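Aldo-keto reductase AKR2E4 (Bombyx mori, PDB 3WCZ) reduces 3-dehydroecdysone with NADPH as cosubstrate, shows lower activity toward phenylglyoxal and isatin in vitro, and may take part in regulating molting. Local coordinates at residues V183-T188 and A283-F288; A205-G210 and H292-I297. All coordinates share one frame; numbering follows the deposited sequence.

Contact 1: V183-T188 and A283-F288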
ATOM      1  N   VAL A 183       3.607   6.360   5.057  1.00  7.66           N
ATOM      2  CA  VAL A 183       3.532   7.815   5.032  1.00  7.28           C
ATOM      3  C   VAL A 183       2.279   8.274   5.748  1.00  7.67           C
ATOM      4  O   VAL A 183       1.158   7.859   5.411  1.00  8.12           O
ATOM      5  CB  VAL A 183       3.591   8.432   3.607  1.00  7.84           C
ATOM      6  CG1 VAL A 183       3.859   9.921   3.713  1.00  8.27           C
ATOM      7  CG2 VAL A 183       4.648   7.753   2.755  1.00  8.83           C
ATOM      8  N   ASN A 184       2.483   9.140   6.745  1.00  7.59           N
ATOM      9  CA  ASN A 184       1.405   9.669   7.572  1.00  7.20           C
ATOM     10  C   ASN A 184       2.007  10.855   8.346  1.00  7.53           C
ATOM     11  O   ASN A 184       3.188  11.163   8.181  1.00  8.02           O
ATOM     12  CB  ASN A 184       0.828   8.571   8.482  1.00  8.82           C
ATOM     13  CG  ASN A 184       1.898   7.876   9.287  1.00  9.34           C
ATOM     14  OD1 ASN A 184       2.720   8.542   9.938  1.00  9.53           O
ATOM     15  ND2 ASN A 184       1.945   6.550   9.208  1.00  8.13           N
ATOM     16  N   PRO A 185       1.197  11.559   9.172  1.00  7.77           N
ATOM     17  CA  PRO A 185       1.727  12.835   9.675  1.00  8.44           C
ATOM     18  C   PRO A 185       2.909  12.721  10.614  1.00  8.24           C
ATOM     19  O   PRO A 185       3.710  13.658  10.714  1.00  8.84           O
ATOM     20  CB  PRO A 185       0.518  13.456  10.414  1.00  8.07           C
ATOM     21  CG  PRO A 185      -0.684  12.895   9.672  1.00  9.45           C
ATOM     22  CD  PRO A 185      -0.266  11.458   9.331  1.00  8.53           C
ATOM     23  N   THR A 186       3.016  11.602  11.303  1.00  8.43           N
ATOM     24  CA  THR A 186       4.133  11.403  12.229  1.00  9.98           C
ATOM     25  C   THR A 186       5.322  10.640  11.620  1.00  9.04           C
ATOM     26  O   THR A 186       6.351  10.448  12.293  1.00  9.64           O
ATOM     27  CB  THR A 186       3.663  10.758  13.549  1.00  9.38           C
ATOM     28  OG1 THR A 186       2.679   9.747  13.303  1.00  9.31           O
ATOM     29  CG2 THR A 186       3.027  11.805  14.418  1.00 10.12           C
ATOM     30  N   ASN A 187       5.192  10.259  10.353  1.00  9.17           N
ATOM     31  CA  ASN A 187       6.270   9.547   9.637  1.00  8.67           C
ATOM     32  C   ASN A 187       6.156   9.950   8.171  1.00  8.82           C
ATOM     33  O   ASN A 187       5.618   9.209   7.333  1.00  8.48           O
ATOM     34  CB  ASN A 187       6.168   8.038   9.814  1.00  9.52           C
ATOM     35  CG  ASN A 187       7.429   7.298   9.372  1.00 11.49           C
ATOM     36  OD1 ASN A 187       8.433   7.331  10.068  1.00 12.76           O
ATOM     37  ND2 ASN A 187       7.376   6.618   8.230  1.00 11.23           N
ATOM     38  N   THR A 188       6.625  11.146   7.860  1.00  8.85           N
ATOM     39  CA  THR A 188       6.290  11.778   6.598  1.00  8.49           C
ATOM     40  C   THR A 188       7.206  11.385   5.423  1.00 10.01           C
ATOM     41  O   THR A 188       6.865  11.612   4.254  1.00  9.19           O
ATOM     42  CB  THR A 188       6.287  13.294   6.738  1.00  8.31           C
ATOM     43  OG1 THR A 188       7.573  13.714   7.192  1.00  9.31           O
ATOM     44  CG2 THR A 188       5.231  13.765   7.709  1.00  9.52           C
ATOM     45  N   ALA A 283       2.260  21.831   4.437  1.00 11.65           N
ATOM     46  CA  ALA A 283       3.417  22.123   5.278  1.00 12.54           C
ATOM     47  C   ALA A 283       3.088  21.988   6.767  1.00 11.36           C
ATOM     48  O   ALA A 283       3.895  21.476   7.553  1.00 12.16           O
ATOM     49  CB  ALA A 283       3.946  23.506   4.981  1.00 13.38           C
ATOM     50  N   ALA A 284       1.894  22.418   7.173  1.00 10.91           N
ATOM     51  CA  ALA A 284       1.513  22.321   8.575  1.00 10.90           C
ATOM     52  C   ALA A 284       1.429  20.860   8.996  1.00  9.99           C
ATOM     53  O   ALA A 284       1.847  20.495  10.098  1.00 11.53           O
ATOM     54  CB  ALA A 284       0.169  23.031   8.824  1.00 12.85           C
ATOM     55  N   ILE A 285       0.852  20.021   8.146  1.00  9.49           N
ATOM     56  CA  ILE A 285       0.753  18.621   8.503  1.00  9.01           C
ATOM     57  C   ILE A 285       2.154  17.982   8.519  1.00  9.38           C
ATOM     58  O   ILE A 285       2.457  17.189   9.412  1.00  9.46           O
ATOM     59  CB  ILE A 285      -0.229  17.865   7.587  1.00  9.87           C
ATOM     60  CG1 ILE A 285      -1.640  18.408   7.812  1.00  9.70           C
ATOM     61  CG2 ILE A 285      -0.165  16.380   7.864  1.00  8.63           C
ATOM     62  CD1 ILE A 285      -2.649  17.911   6.795  1.00 11.03           C
ATOM     63  N   ASN A 286       3.018  18.379   7.592  1.00 10.63           N
ATOM     64  CA  ASN A 286       4.393  17.871   7.587  1.00 11.18           C
ATOM     65  C   ASN A 286       5.080  18.170   8.906  1.00 11.09           C
ATOM     66  O   ASN A 286       5.961  17.411   9.311  1.00 11.69           O
ATOM     67  CB  ASN A 286       5.214  18.505   6.460  1.00 11.58           C
ATOM     68  CG  ASN A 286       4.928  17.908   5.093  1.00 13.91           C
ATOM     69  OD1 ASN A 286       4.431  16.795   4.970  1.00 13.62           O
ATOM     70  ND2 ASN A 286       5.279  18.653   4.058  1.00 13.19           N
ATOM     71  N   GLN A 287       4.671  19.225   9.598  1.00 11.09           N
ATOM     72  CA  GLN A 287       5.313  19.597  10.838  1.00 12.10           C
ATOM     73  C   GLN A 287       5.029  18.653  11.999  1.00 11.33           C
ATOM     74  O   GLN A 287       5.681  18.760  13.039  1.00 13.67           O
ATOM     75  CB  GLN A 287       4.962  21.047  11.199  1.00 15.39           C
ATOM     76  CG  GLN A 287       5.585  22.073  10.260  1.00 22.81           C
ATOM     77  CD  GLN A 287       7.092  21.930  10.171  1.00 32.15           C
ATOM     78  OE1 GLN A 287       7.806  22.136  11.152  1.00 43.22           O
ATOM     79  NE2 GLN A 287       7.584  21.553   8.996  1.00 38.82           N
ATOM     80  N   PHE A 288       4.047  17.758  11.859  1.00  9.58           N
ATOM     81  CA  PHE A 288       3.824  16.717  12.849  1.00 10.58           C
ATOM     82  C   PHE A 288       4.904  15.600  12.799  1.00 10.28           C
ATOM     83  O   PHE A 288       4.943  14.733  13.672  1.00 10.23           O
ATOM     84  CB  PHE A 288       2.459  16.075  12.637  1.00 11.27           C
ATOM     85  CG  PHE A 288       1.300  16.930  13.053  1.00 10.72           C
ATOM     86  CD1 PHE A 288       1.152  17.327  14.374  1.00 13.35           C
ATOM     87  CD2 PHE A 288       0.335  17.304  12.113  1.00 11.41           C
ATOM     88  CE1 PHE A 288       0.048  18.103  14.763  1.00 15.21           C
ATOM     89  CE2 PHE A 288      -0.771  18.083  12.495  1.00 12.12           C
ATOM     90  CZ  PHE A 288      -0.908  18.477  13.815  1.00 14.47           C
TER
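The Phe-288 ring meets the 183-188 loop obliquely: Pro-185 CB is the atom nearest to it, while Thr-229 of helix 228-237 and Asp-227 also touch this side chain. The pyrrolidine ring of Pro-185 lies beside Ile-285, the two side chains running alongside and pointing the same way. In this TIM barrel the pair joins the loop that follows strand 178-182 to the end of helix 279-286. Proline CB is shared, lying 3.9 Å from Ile-285 CG2 and equally far from Phe-288 CB, and CG adds a second touch on the same isoleucine methyl. That methyl comes from the branch anti to the backbone N (CG1 takes chi1 -65°), and Leu-245 and Tyr-248 of helix 241-251 help enclose the proline and isoleucine. Phe-288 carries its CG anti to its own carbonyl carbon (chi1 -73°), which turns CG away from the loop, so that CB makes the closer touch, 3.3 Å from Pro-185 O. The main chains also come close: Pro-185 O sits 3.1 Å from Phe-288 C. No hydrogen bond spans the two segments, so the fit is made by van der Waals contact. A type I turn from Asn-184 to Asn-187, closed by Asn-187 N to Asn-184 O at 3.1 Å, sets the proline and Thr-186 at the tip that faces the helix end. There Thr-186 CG2 packs against Phe-288 O at 3.6 Å. Further along, Thr-188 and Asn-286 cross obliquely, each with its polar end held elsewhere: Thr-188 OG1 by Glu-190, Asn-286 OD1 by the Tyr-248 hydroxyl. Their contact falls to the threonine methyl, CG2, 4.0 Å from Asn-286 O.

Contact 2: A205-G210 and H292-I297. With NAP (NADP nicotinamide-adenine-dinucleotide phosphate), chain B; EDO (1,2-ethanediol), chain F.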
ATOM      1  N   ALA A 205       1.354   4.981  -0.100  1.00  7.51           N
ATOM      2  CA  ALA A 205       1.469   5.327   1.313  1.00  7.47           C
ATOM      3  C   ALA A 205       0.632   4.403   2.175  1.00  8.03           C
ATOM      4  O   ALA A 205      -0.622   4.474   2.192  1.00  7.51           O
ATOM      5  CB  ALA A 205       1.009   6.789   1.518  1.00  8.20           C
ATOM      6  N   TYR A 206       1.314   3.506   2.883  1.00  6.47           N
ATOM      7  CA  TYR A 206       0.647   2.623   3.820  1.00  7.58           C
ATOM      8  C   TYR A 206       0.519   3.241   5.216  1.00  6.50           C
ATOM      9  O   TYR A 206       1.162   4.230   5.526  1.00  7.85           O
ATOM     10  CB  TYR A 206       1.286   1.239   3.814  1.00  8.82           C
ATOM     11  CG  TYR A 206       2.607   0.994   4.483  1.00  7.71           C
ATOM     12  CD1 TYR A 206       2.766   1.068   5.862  1.00  7.96           C
ATOM     13  CD2 TYR A 206       3.681   0.546   3.732  1.00  7.25           C
ATOM     14  CE1 TYR A 206       3.968   0.722   6.470  1.00  7.22           C
ATOM     15  CE2 TYR A 206       4.883   0.215   4.327  1.00  8.51           C
ATOM     16  CZ  TYR A 206       5.005   0.275   5.693  1.00  7.64           C
ATOM     17  OH  TYR A 206       6.161  -0.076   6.327  1.00  9.67           O
ATOM     18  N   SER A 207      -0.352   2.622   6.015  1.00  7.21           N
ATOM     19  CA  SER A 207      -0.769   3.130   7.329  1.00  7.84           C
ATOM     20  C   SER A 207      -1.003   4.633   7.270  1.00  7.85           C
ATOM     21  O   SER A 207      -0.455   5.388   8.059  1.00  7.73           O
ATOM     22  CB  SER A 207       0.252   2.755   8.411  1.00  7.40           C
ATOM     23  OG  SER A 207       0.432   1.346   8.540  1.00  9.20           O
ATOM     24  N   PRO A 208      -1.834   5.065   6.320  1.00  7.28           N
ATOM     25  CA  PRO A 208      -2.014   6.498   6.071  1.00  6.86           C
ATOM     26  C   PRO A 208      -2.638   7.272   7.241  1.00  8.73           C
ATOM     27  O   PRO A 208      -2.463   8.494   7.296  1.00  8.76           O
ATOM     28  CB  PRO A 208      -2.951   6.529   4.869  1.00  8.20           C
ATOM     29  CG  PRO A 208      -3.737   5.274   4.975  1.00  8.07           C
ATOM     30  CD  PRO A 208      -2.711   4.255   5.460  1.00  7.62           C
ATOM     31  N   PHE A 209      -3.346   6.599   8.155  1.00  7.67           N
ATOM     32  CA  PHE A 209      -3.940   7.309   9.277  1.00  9.07           C
ATOM     33  C   PHE A 209      -2.974   7.467  10.446  1.00 10.04           C
ATOM     34  O   PHE A 209      -3.307   8.152  11.438  1.00  9.81           O
ATOM     35  CB  PHE A 209      -5.239   6.640   9.714  1.00 11.00           C
ATOM     36  CG  PHE A 209      -6.315   6.679   8.656  1.00  9.24           C
ATOM     37  CD1 PHE A 209      -6.789   7.891   8.168  1.00 11.53           C
ATOM     38  CD2 PHE A 209      -6.835   5.521   8.137  1.00  9.44           C
ATOM     39  CE1 PHE A 209      -7.789   7.903   7.204  1.00 12.87           C
ATOM     40  CE2 PHE A 209      -7.833   5.527   7.221  1.00  9.15           C
ATOM     41  CZ  PHE A 209      -8.309   6.709   6.741  1.00 11.15           C
ATOM     42  N   GLY A 210      -1.782   6.887  10.367  1.00  9.88           N
ATOM     43  CA  GLY A 210      -0.778   7.106  11.395  1.00  9.00           C
ATOM     44  C   GLY A 210      -1.311   6.731  12.768  1.00  9.41           C
ATOM     45  O   GLY A 210      -2.031   5.759  12.915  1.00 10.00           O
ATOM     46  N   HIS A 292       8.362   8.490  13.395  1.00 11.38           N
ATOM     47  CA  HIS A 292       7.913   7.468  14.314  1.00 10.41           C
ATOM     48  C   HIS A 292       6.997   6.547  13.534  1.00 11.80           C
ATOM     49  O   HIS A 292       5.896   6.938  13.146  1.00 12.03           O
ATOM     50  CB  HIS A 292       7.178   8.134  15.479  1.00 12.17           C
ATOM     51  CG  HIS A 292       6.711   7.197  16.553  1.00 12.05           C
ATOM     52  ND1 HIS A 292       6.482   7.631  17.845  1.00 18.64           N
ATOM     53  CD2 HIS A 292       6.429   5.872  16.552  1.00 17.58           C
ATOM     54  CE1 HIS A 292       6.085   6.616  18.585  1.00 18.47           C
ATOM     55  NE2 HIS A 292       6.046   5.535  17.830  1.00 17.53           N
ATOM     56  N   ARG A 293       7.451   5.318  13.326  1.00 11.30           N
ATOM     57  CA  ARG A 293       6.744   4.365  12.492  1.00  9.39           C
ATOM     58  C   ARG A 293       5.643   3.650  13.232  1.00 11.04           C
ATOM     59  O   ARG A 293       5.839   3.156  14.347  1.00 12.28           O
ATOM     60  CB  ARG A 293       7.710   3.351  11.890  1.00  9.51           C
ATOM     61  CG  ARG A 293       8.777   3.949  11.016  1.00 11.47           C
ATOM     62  CD  ARG A 293       9.869   2.916  10.710  1.00 10.91           C
ATOM     63  NE  ARG A 293      10.962   3.465   9.929  1.00 14.17           N
ATOM     64  CZ  ARG A 293      10.954   3.591   8.611  1.00 13.54           C
ATOM     65  NH1 ARG A 293       9.917   3.212   7.889  1.00 14.33           N
ATOM     66  NH2 ARG A 293      12.009   4.126   8.018  1.00 16.41           N
ATOM     67  N   VAL A 294       4.471   3.584  12.620  1.00  9.97           N
ATOM     68  CA  VAL A 294       3.416   2.673  13.019  1.00 11.01           C
ATOM     69  C   VAL A 294       3.876   1.222  12.898  1.00 13.75           C
ATOM     70  O   VAL A 294       3.598   0.399  13.764  1.00 14.80           O
ATOM     71  CB  VAL A 294       2.145   2.875  12.163  1.00 11.17           C
ATOM     72  CG1 VAL A 294       1.111   1.786  12.420  1.00 14.13           C
ATOM     73  CG2 VAL A 294       1.535   4.229  12.446  1.00 11.71           C
ATOM     74  N   ILE A 295       4.568   0.910  11.807  1.00 10.42           N
ATOM     75  CA  ILE A 295       5.016  -0.466  11.541  1.00 12.92           C
ATOM     76  C   ILE A 295       6.469  -0.606  11.979  1.00 13.08           C
ATOM     77  O   ILE A 295       7.389  -0.088  11.353  1.00 14.15           O
ATOM     78  CB  ILE A 295       4.805  -0.859  10.039  1.00 12.57           C
ATOM     79  CG1 ILE A 295       3.316  -0.736   9.659  1.00 12.12           C
ATOM     80  CG2 ILE A 295       5.344  -2.253   9.746  1.00 16.38           C
ATOM     81  CD1 ILE A 295       2.353  -1.638  10.422  1.00 18.42           C
ATOM     82  N   ASP A 296       6.628  -1.291  13.098  1.00 15.33           N
ATOM     83  CA  ASP A 296       7.915  -1.467  13.752  1.00 17.28           C
ATOM     84  C   ASP A 296       8.434  -2.872  13.435  1.00 14.29           C
ATOM     85  O   ASP A 296       7.846  -3.875  13.834  1.00 15.47           O
ATOM     86  CB  ASP A 296       7.697  -1.247  15.253  1.00 18.08           C
ATOM     87  CG  ASP A 296       8.929  -1.504  16.098  1.00 24.94           C
ATOM     88  OD1 ASP A 296      10.012  -1.731  15.551  1.00 21.42           O
ATOM     89  OD2 ASP A 296       8.795  -1.466  17.343  1.00 28.53           O
ATOM     90  N   ILE A 297       9.517  -2.950  12.683  1.00 12.81           N
ATOM     91  CA  ILE A 297      10.130  -4.243  12.375  1.00 12.99           C
ATOM     92  C   ILE A 297      11.525  -4.366  13.013  1.00 12.44           C
ATOM     93  O   ILE A 297      12.396  -5.053  12.517  1.00 12.41           O
ATOM     94  CB  ILE A 297      10.207  -4.506  10.864  1.00 12.12           C
ATOM     95  CG1 ILE A 297      10.913  -3.344  10.153  1.00 12.92           C
ATOM     96  CG2 ILE A 297       8.796  -4.704  10.298  1.00 13.37           C
ATOM     97  CD1 ILE A 297      11.511  -3.729   8.822  1.00 16.40           C
TER
HETATM   98  PA  NAP B 401      -4.770   2.440   8.269  1.00  7.92           P
HETATM   99  O1A NAP B 401      -5.494   2.457   6.988  1.00  9.16           O
HETATM  100  O2A NAP B 401      -3.612   3.270   8.542  1.00  8.11           O
HETATM  101  O5B NAP B 401      -5.715   2.537   9.508  1.00  8.86           O
HETATM  102  C5B NAP B 401      -6.849   1.732   9.620  1.00  9.54           C
HETATM  103  C4B NAP B 401      -7.706   2.034  10.840  1.00  8.79           C
HETATM  104  O4B NAP B 401      -8.365   3.303  10.660  1.00 10.31           O
HETATM  105  C3B NAP B 401      -8.753   1.042  11.174  1.00 10.82           C
HETATM  106  O3B NAP B 401      -8.811   0.958  12.577  1.00 11.36           O
HETATM  107  C2B NAP B 401      -9.955   1.627  10.606  1.00  9.96           C
HETATM  108  O2B NAP B 401     -11.157   1.195  11.212  1.00 10.80           O
HETATM  109  C1B NAP B 401      -9.751   3.106  10.804  1.00 11.14           C
HETATM  110  N9A NAP B 401     -10.382   3.989   9.845  1.00 10.79           N
HETATM  111  C8A NAP B 401     -10.447   3.786   8.513  1.00  9.16           C
HETATM  112  N7A NAP B 401     -10.978   4.821   7.895  1.00 10.16           N
HETATM  113  C5A NAP B 401     -11.290   5.752   8.852  1.00 11.09           C
HETATM  114  C6A NAP B 401     -11.866   7.025   8.805  1.00 11.83           C
HETATM  115  N6A NAP B 401     -12.313   7.644   7.634  1.00 13.84           N
HETATM  116  N1A NAP B 401     -12.017   7.660   9.981  1.00 15.35           N
HETATM  117  C2A NAP B 401     -11.616   7.104  11.124  1.00 13.05           C
HETATM  118  N3A NAP B 401     -11.047   5.889  11.206  1.00 13.04           N
HETATM  119  C4A NAP B 401     -10.874   5.218  10.057  1.00 11.35           C
HETATM  120  O3  NAP B 401      -4.335   0.896   8.495  1.00  9.84           O
HETATM  121  PN  NAP B 401      -3.138  -0.089   8.125  1.00  8.29           P
HETATM  122  O1N NAP B 401      -3.780  -1.419   7.971  1.00  9.32           O
HETATM  123  O2N NAP B 401      -2.067   0.090   9.142  1.00  9.53           O
HETATM  124  O5D NAP B 401      -2.537   0.404   6.739  1.00  7.70           O
HETATM  125  C5D NAP B 401      -3.313   0.419   5.587  1.00  8.81           C
HETATM  126  C4D NAP B 401      -2.961  -0.643   4.537  1.00  7.95           C
HETATM  127  O4D NAP B 401      -1.654  -0.453   4.029  1.00  8.14           O
HETATM  128  C3D NAP B 401      -2.934  -2.048   5.047  1.00  6.71           C
HETATM  129  O3D NAP B 401      -4.224  -2.558   5.321  1.00  7.48           O
HETATM  130  C2D NAP B 401      -2.201  -2.725   3.999  1.00  8.19           C
HETATM  131  O2D NAP B 401      -2.998  -2.896   2.862  1.00  7.76           O
HETATM  132  C1D NAP B 401      -1.086  -1.736   3.742  1.00  8.41           C
HETATM  133  N1N NAP B 401       0.163  -1.872   4.501  1.00  8.48           N
HETATM  134  C2N NAP B 401       1.277  -2.319   3.892  1.00  7.55           C
HETATM  135  C3N NAP B 401       2.448  -2.430   4.598  1.00  9.28           C
HETATM  136  C7N NAP B 401       3.640  -2.882   3.843  1.00  9.39           C
HETATM  137  O7N NAP B 401       3.733  -2.770   2.597  1.00 10.19           O
HETATM  138  N7N NAP B 401       4.692  -3.293   4.582  1.00  5.79           N
HETATM  139  C4N NAP B 401       2.499  -2.154   5.977  1.00  9.17           C
HETATM  140  C5N NAP B 401       1.340  -1.672   6.602  1.00  9.24           C
HETATM  141  C6N NAP B 401       0.199  -1.548   5.821  1.00  9.66           C
HETATM  142  P2B NAP B 401     -12.364   0.556  10.374  1.00 11.61           P
HETATM  143  O1X NAP B 401     -13.385   0.175  11.464  1.00 13.70           O
HETATM  144  O2X NAP B 401     -12.909   1.599   9.499  1.00 11.72           O
HETATM  145  O3X NAP B 401     -11.814  -0.641   9.640  1.00 12.36           O
HETATM  146  C1  EDO F 405      11.643   3.208   4.009  1.00 21.32           C
HETATM  147  O1  EDO F 405      11.205   3.938   5.168  1.00 17.16           O
HETATM  148  C2  EDO F 405      11.862   1.770   4.369  1.00 20.54           C
HETATM  149  O2  EDO F 405      10.708   1.219   5.022  1.00 15.57           O
HETATM  150  O   HOH W   1       8.116   2.351   5.363  1.00 11.32           O
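Tyr-206 and Ile-295 meet at a slant, CG1 of Ile-295 3.6 Å from Tyr-206 CE1. One face of the tyrosine is given to NADP: nicotinamide C4N, the carbon through which the nicotinamide exchanges hydride, lies over the ring centre, 3.1 Å above its plane. The ring reaches this place with CG wedged between the backbone N and the carbonyl carbon (chi1 75°). Its hydroxyl bonds Asn-159 ND2 and also a water, which is weakly held by Arg-293 NH1. Ile-295 CG1 also touches Ser-207 OG, and the residue reaches nicotinamide C5N as well. These residues sit at the C-terminal mouth of the TIM barrel, where strand 202-206 runs out into the loop that lines the cofactor and the chain after helix 279-286 folds back over it. An alanine at Tyr-206 would probably leave the nicotinamide without its ring support, Ile-295 CG1 facing a gap, and Asn-159 ND2 without this mate. Ser-207 points OG at the nicotinamide-side phosphate, donating to NADP O2N at 2.9 Å, while Val-294 CG1 borders the same hydroxyl. The other valine methyl, CG2, lies 3.8 Å from Gly-210 C. Phe-209 turns one face to the adenine, with C4A above the ring and offset toward the rim. Arg-293, extended from CG to NE, presents its guanidinium edge to a 1,2-ethanediol, probably from the crystallisation liquor, NH1 and NH2 both donating to O1, NH2 at 3.0 Å.

The centre of contact 1 is about 18 Å from the centre of the chain and that of contact 2 about 11 Å, yet both are largely buried. Contact 1 uses the loop after strand 178-182, contact 2 the end of the neighbouring strand 202-206 and its loop, and both meet the chain from helix 279-286 onward. Contact 1 is hydrocarbon and backbone fitting, whereas contact 2 adds a cofactor with its phosphates and nicotinamide. The two loops touch directly, Asn-184 ND2 to Ser-207 O at 2.9 Å, a probable hydrogen bond. Glu-182 serves both contacts, its carboxylate accepting from Asn-184 ND2 and from the backbone N of Val-294 and Ile-295.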